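Local coordinates for putative cell surface protein, similar to internalin proteins (Listeria monocytogenes EGD-e, PDB 5KZS) that is of unknown function but, as a leucine-rich-repeat surface protein resembling internalins, probably contributes to interactions with host molecules, at residues N233-I238 with A269-L274; V318-A323 with C331-V336. All coordinates share one frame; numbering follows the deposited sequence.

Contact 1: residues N233-I238 with A269-L274; sequences NVLNSI and AEINML
The flat groups here are the carboxamide of Asn236 and the carboxylate of Glu270, and each meets carbon, not another flat group. The Asn236 side chain crosses that of Ile271 at about a right angle, and OD1 makes the approach, 3.4 Å from Ile271 CD1. The carboxylate lies against Leu235, with Glu270 OE1 4.0 Å from Leu235 CD2. The Glu270 and Leu235 side chains cross obliquely, Glu270 being extended beyond CG.

The contact joins the end of the leucine-rich-repeat region to the domain that follows it. Segment 233-238 leads into strand 238-239, the last strand of the parallel repeat sheet. Its residues 235-238 form a type I beta turn, closed by Ile238 N to Leu235 O at 2.9 Å. Segment 269-274 holds the end of helix 263-270. A Schellman motif stops that helix, with Met273 N bonded to Leu268 O and Asn272 N to Ala269 O. Asn272, at positive phi (56°), is its C-prime residue. Ile271 is the first residue to leave the helical backbone.

Ile271 gives the largest share of the buried surface. CG1 sits 3.8 Å from Asn236 CA, over the turn backbone. CD1 reaches Leu235 CG at 3.9 Å, the two side chains sliding past each other in opposite directions. Leu235 holds CG anti to its backbone N (chi1 -170°), and its side chain also packs on Gln267 of the helix. The methyl CE of selenomethionine Met273 makes a loose approach to Ile238 O, at 4.2 Å.

The buried area is small, 236 Å² over both sides. The segments share neither a hydrogen bond nor a salt bridge. The chemistry implies a light van der Waals junction at the surface, in which two apolar side chains meet and the polar tips of Asn236 and Glu270 rest against methyl groups.

Contact 2: residues V318-A323 with C331-V336; sequences VQFNDA and CVYDWV
Phe320 CG stands between its backbone N and carbonyl carbon (chi1 67°), while Cys331 turns SG anti to its own carbonyl carbon (chi1 -65°). These torsions bring the Phe320 ring over Cys331 within an antiparallel beta hairpin of strands 312-320 and 331-339. The hairpin belongs to the mixed sheet of the domain after the repeats.

Val318 with Tyr333 and Phe320 with Cys331 are hydrogen-bonded pairs. Each is closed by two N-H to O=C bonds, the shortest being Cys331 N to Phe320 O at 2.9 Å and 170°. Between them Gln319 and Val332 form a non-hydrogen-bonded pair. Their side chains lie side by side on the face opposite Phe320 and Tyr333, while Gln319 NE2 is hydrogen-bonded to Asn317 OD1.

On the face that carries Phe320, Cys331 and Tyr333, Tyr333 CE2 meets Phe320 CE2 at 3.9 Å, the Phe320 atom lying at the edge of the Tyr333 ring. Tyr333 OH is hydrogen-bonded to Leu227 O of the repeat region. Trp335, also in the crowded chi1 position, brings CH2 to within 4.1 Å of Val318 CG2.

Cys331 CB makes a CH-pi contact 3.5 Å from the Phe320 ring centroid, and SG sits obliquely at 4.2 Å from the same point.

Contact 1 is a surface contact between a loop at the end of the repeats and the C-terminal end of helix 263-270 with the loop after it. Contact 2 is buried and pairs two neighbouring strands of a single sheet. Backbone hydrogen bonds set the register in contact 2, whereas contact 1 rests on van der Waals packing, some of it between polar oxygens and methyl groups. Their centres lie about 18 Å apart, yet they touch through Leu274. Its CD2 packs 3.6 Å from Phe320 CD1, and Leu274 CA is 3.0 Å from Asn321 OD1, which accepts a hydrogen bond from Val275 N. The chain after the helix thus lies against the hairpin.

Contact 1: residues N233-I238 with A269-L274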
loop_
_atom_site.group_PDB
_atom_site.type_symbol
_atom_site.label_atom_id
_atom_site.label_comp_id
_atom_site.label_asym_id
_atom_site.label_seq_id
_atom_site.Cartn_x
_atom_site.Cartn_y
_atom_site.Cartn_z
ATOM N N ASN A 233 12.495 -15.673 7.312
ATOM C CA ASN A 233 11.716 -16.640 6.499
ATOM C C ASN A 233 11.447 -16.193 5.056
ATOM O O ASN A 233 11.136 -17.022 4.200
ATOM C CB ASN A 233 10.367 -16.973 7.163
ATOM C CG ASN A 233 10.518 -17.697 8.478
ATOM O OD1 ASN A 233 11.569 -18.256 8.784
ATOM N ND2 ASN A 233 9.461 -17.685 9.272
ATOM N N VAL A 234 11.561 -14.895 4.799
ATOM C CA VAL A 234 11.220 -14.330 3.504
ATOM C C VAL A 234 12.346 -13.446 2.983
ATOM O O VAL A 234 12.112 -12.504 2.232
ATOM C CB VAL A 234 9.900 -13.534 3.591
ATOM C CG1 VAL A 234 8.748 -14.476 3.905
ATOM C CG2 VAL A 234 9.977 -12.404 4.622
ATOM N N LEU A 235 13.575 -13.773 3.358
ATOM C CA LEU A 235 14.689 -12.888 3.080
ATOM C C LEU A 235 14.915 -12.743 1.587
ATOM O O LEU A 235 15.039 -11.621 1.108
ATOM C CB LEU A 235 15.962 -13.378 3.772
ATOM C CG LEU A 235 17.152 -12.420 3.757
ATOM C CD1 LEU A 235 16.796 -11.024 4.256
ATOM C CD2 LEU A 235 18.259 -13.033 4.594
ATOM N N ASN A 236 14.917 -13.862 0.859
ATOM C CA ASN A 236 15.140 -13.868 -0.615
ATOM C C ASN A 236 14.239 -12.883 -1.372
ATOM O O ASN A 236 14.660 -12.244 -2.338
ATOM C CB ASN A 236 14.891 -15.261 -1.215
ATOM C CG ASN A 236 15.713 -16.354 -0.552
ATOM O OD1 ASN A 236 16.925 -16.218 -0.374
ATOM N ND2 ASN A 236 15.053 -17.448 -0.184
ATOM N N SER A 237 13.000 -12.782 -0.908
ATOM C CA SER A 237 11.996 -11.950 -1.522
ATOM C C SER A 237 12.082 -10.468 -1.173
ATOM O O SER A 237 11.293 -9.692 -1.710
ATOM C CB SER A 237 10.620 -12.470 -1.116
ATOM O OG SER A 237 10.528 -13.862 -1.372
ATOM N N ILE A 238 12.996 -10.047 -0.297
ATOM C CA ILE A 238 12.996 -8.644 0.119
ATOM C C ILE A 238 13.653 -7.741 -0.916
ATOM O O ILE A 238 14.594 -8.148 -1.600
ATOM C CB ILE A 238 13.617 -8.441 1.506
ATOM C CG1 ILE A 238 12.694 -9.062 2.558
ATOM C CG2 ILE A 238 13.803 -6.956 1.821
ATOM C CD1 ILE A 238 13.319 -9.279 3.918
ATOM N N ALA A 269 23.378 -7.652 2.524
ATOM C CA ALA A 269 24.634 -8.087 1.914
ATOM C C ALA A 269 24.518 -9.528 1.435
ATOM O O ALA A 269 24.821 -9.826 0.283
ATOM C CB ALA A 269 25.782 -7.952 2.909
ATOM N N GLU A 270 24.051 -10.399 2.326
ATOM C CA GLU A 270 23.871 -11.833 2.040
ATOM C C GLU A 270 23.014 -12.089 0.806
ATOM O O GLU A 270 23.277 -13.020 0.045
ATOM C CB GLU A 270 23.267 -12.539 3.269
ATOM C CG GLU A 270 22.519 -13.846 3.002
ATOM C CD GLU A 270 22.089 -14.540 4.282
ATOM O OE1 GLU A 270 22.137 -13.902 5.365
ATOM O OE2 GLU A 270 21.695 -15.726 4.192
ATOM N N ILE A 271 22.000 -11.249 0.619
ATOM C CA ILE A 271 21.002 -11.426 -0.441
ATOM C C ILE A 271 21.321 -10.615 -1.734
ATOM O O ILE A 271 20.500 -10.545 -2.665
ATOM C CB ILE A 271 19.583 -11.181 0.171
ATOM C CG1 ILE A 271 18.626 -12.304 -0.233
ATOM C CG2 ILE A 271 19.030 -9.784 -0.091
ATOM C CD1 ILE A 271 18.920 -13.629 0.454
ATOM N N ASN A 272 22.540 -10.058 -1.790
ATOM C CA ASN A 272 23.045 -9.275 -2.913
ATOM C C ASN A 272 22.127 -8.115 -3.219
ATOM O O ASN A 272 21.742 -7.904 -4.349
ATOM C CB ASN A 272 23.281 -10.174 -4.133
ATOM C CG ASN A 272 24.309 -11.263 -3.856
ATOM O OD1 ASN A 272 25.417 -10.976 -3.397
ATOM N ND2 ASN A 272 23.951 -12.514 -4.131
HETATM N N MSE A 273 21.774 -7.379 -2.178
HETATM C CA MSE A 273 20.855 -6.251 -2.280
HETATM C C MSE A 273 21.529 -4.990 -1.817
HETATM O O MSE A 273 20.872 -3.973 -1.614
HETATM C CB MSE A 273 19.635 -6.671 -1.445
HETATM C CG MSE A 273 18.380 -5.787 -1.424
HETATM SE SE MSE A 273 17.605 -5.474 -3.208
HETATM C CE MSE A 273 17.877 -7.213 -4.121
ATOM N N LEU A 274 22.848 -5.021 -1.671
ATOM C CA LEU A 274 23.580 -3.813 -1.389
ATOM C C LEU A 274 24.148 -3.297 -2.703
ATOM O O LEU A 274 24.963 -3.971 -3.336
ATOM C CB LEU A 274 24.685 -4.063 -0.368
ATOM C CG LEU A 274 24.219 -4.209 1.085
ATOM C CD1 LEU A 274 25.391 -4.614 1.953
ATOM C CD2 LEU A 274 23.596 -2.932 1.629
#

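Contact 2: residues V318-A323 with C331-V336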
loop_
_atom_site.group_PDB
_atom_site.type_symbol
_atom_site.label_atom_id
_atom_site.label_comp_id
_atom_site.label_asym_id
_atom_site.label_seq_id
_atom_site.Cartn_x
_atom_site.Cartn_y
_atom_site.Cartn_z
ATOM N N VAL A 318 25.330 5.899 11.074
ATOM C CA VAL A 318 25.932 5.027 10.092
ATOM C C VAL A 318 25.107 5.275 8.822
ATOM O O VAL A 318 23.923 5.560 8.912
ATOM C CB VAL A 318 25.883 3.561 10.610
ATOM C CG1 VAL A 318 25.594 2.540 9.512
ATOM C CG2 VAL A 318 27.172 3.225 11.343
ATOM N N GLN A 319 25.755 5.213 7.660
ATOM C CA GLN A 319 25.100 5.319 6.356
ATOM C C GLN A 319 25.635 4.241 5.432
ATOM O O GLN A 319 26.833 3.996 5.397
ATOM C CB GLN A 319 25.384 6.669 5.721
ATOM C CG GLN A 319 24.448 7.769 6.148
ATOM C CD GLN A 319 24.843 9.120 5.573
ATOM O OE1 GLN A 319 25.135 9.239 4.377
ATOM N NE2 GLN A 319 24.863 10.145 6.421
ATOM N N PHE A 320 24.757 3.606 4.675
ATOM C CA PHE A 320 25.191 2.643 3.675
ATOM C C PHE A 320 24.181 2.534 2.535
ATOM O O PHE A 320 23.151 3.220 2.528
ATOM C CB PHE A 320 25.509 1.281 4.311
ATOM C CG PHE A 320 24.313 0.563 4.876
ATOM C CD1 PHE A 320 23.572 -0.315 4.087
ATOM C CD2 PHE A 320 23.951 0.729 6.219
ATOM C CE1 PHE A 320 22.481 -0.993 4.611
ATOM C CE2 PHE A 320 22.865 0.051 6.746
ATOM C CZ PHE A 320 22.126 -0.811 5.939
ATOM N N ASN A 321 24.517 1.701 1.551
ATOM C CA ASN A 321 23.764 1.588 0.325
ATOM C C ASN A 321 23.606 2.940 -0.378
ATOM O O ASN A 321 22.628 3.156 -1.066
ATOM C CB ASN A 321 22.410 0.936 0.609
ATOM C CG ASN A 321 22.051 -0.118 -0.411
ATOM O OD1 ASN A 321 22.897 -0.907 -0.822
ATOM N ND2 ASN A 321 20.796 -0.150 -0.816
ATOM N N ASP A 322 24.582 3.835 -0.231
ATOM C CA ASP A 322 24.542 5.135 -0.900
ATOM C C ASP A 322 24.943 4.987 -2.373
ATOM O O ASP A 322 26.025 4.485 -2.687
ATOM C CB ASP A 322 25.448 6.149 -0.189
ATOM C CG ASP A 322 24.995 6.431 1.230
ATOM O OD1 ASP A 322 23.782 6.631 1.426
ATOM O OD2 ASP A 322 25.842 6.440 2.150
ATOM N N ALA A 323 24.032 5.389 -3.257
ATOM C CA ALA A 323 24.274 5.446 -4.703
ATOM C C ALA A 323 23.452 6.602 -5.291
ATOM O O ALA A 323 22.633 6.398 -6.192
ATOM C CB ALA A 323 23.913 4.117 -5.356
ATOM N N CYS A 331 20.490 3.962 3.297
ATOM C CA CYS A 331 20.098 3.421 4.602
ATOM C C CYS A 331 20.783 4.252 5.684
ATOM O O CYS A 331 21.950 4.539 5.556
ATOM C CB CYS A 331 20.494 1.947 4.703
ATOM S SG CYS A 331 19.623 0.872 3.526
ATOM N N VAL A 332 20.056 4.678 6.710
ATOM C CA VAL A 332 20.622 5.508 7.784
ATOM C C VAL A 332 20.184 4.972 9.153
ATOM O O VAL A 332 19.046 4.554 9.323
ATOM C CB VAL A 332 20.151 6.984 7.717
ATOM C CG1 VAL A 332 21.261 7.924 8.160
ATOM C CG2 VAL A 332 19.649 7.350 6.338
ATOM N N TYR A 333 21.080 4.976 10.129
ATOM C CA TYR A 333 20.718 4.615 11.492
ATOM C C TYR A 333 21.443 5.563 12.421
ATOM O O TYR A 333 22.654 5.716 12.309
ATOM C CB TYR A 333 21.041 3.144 11.767
ATOM C CG TYR A 333 20.170 2.251 10.935
ATOM C CD1 TYR A 333 18.909 1.881 11.377
ATOM C CD2 TYR A 333 20.566 1.850 9.658
ATOM C CE1 TYR A 333 18.072 1.098 10.583
ATOM C CE2 TYR A 333 19.745 1.067 8.860
ATOM C CZ TYR A 333 18.492 0.691 9.317
ATOM O OH TYR A 333 17.663 -0.094 8.531
ATOM N N ASP A 334 20.688 6.238 13.286
ATOM C CA ASP A 334 21.231 7.230 14.218
ATOM C C ASP A 334 21.253 6.739 15.677
ATOM O O ASP A 334 20.500 5.834 16.065
ATOM C CB ASP A 334 20.404 8.519 14.154
ATOM C CG ASP A 334 20.232 9.044 12.740
ATOM O OD1 ASP A 334 20.941 8.589 11.821
ATOM O OD2 ASP A 334 19.376 9.924 12.548
ATOM N N TRP A 335 22.131 7.338 16.478
ATOM C CA TRP A 335 22.086 7.183 17.931
ATOM C C TRP A 335 22.951 8.239 18.604
ATOM O O TRP A 335 23.835 8.819 17.974
ATOM C CB TRP A 335 22.521 5.778 18.368
ATOM C CG TRP A 335 23.971 5.517 18.245
ATOM C CD1 TRP A 335 24.892 5.549 19.249
ATOM C CD2 TRP A 335 24.682 5.175 17.058
ATOM N NE1 TRP A 335 26.134 5.251 18.762
ATOM C CE2 TRP A 335 26.037 5.016 17.416
ATOM C CE3 TRP A 335 24.311 4.992 15.720
ATOM C CZ2 TRP A 335 27.028 4.676 16.482
ATOM C CZ3 TRP A 335 25.307 4.660 14.783
ATOM C CH2 TRP A 335 26.646 4.505 15.176
ATOM N N VAL A 336 22.667 8.486 19.880
ATOM C CA VAL A 336 23.460 9.387 20.703
ATOM C C VAL A 336 24.505 8.547 21.435
ATOM O O VAL A 336 24.157 7.553 22.071
ATOM C CB VAL A 336 22.584 10.151 21.723
ATOM C CG1 VAL A 336 23.445 10.959 22.700
ATOM C CG2 VAL A 336 21.590 11.054 21.004
#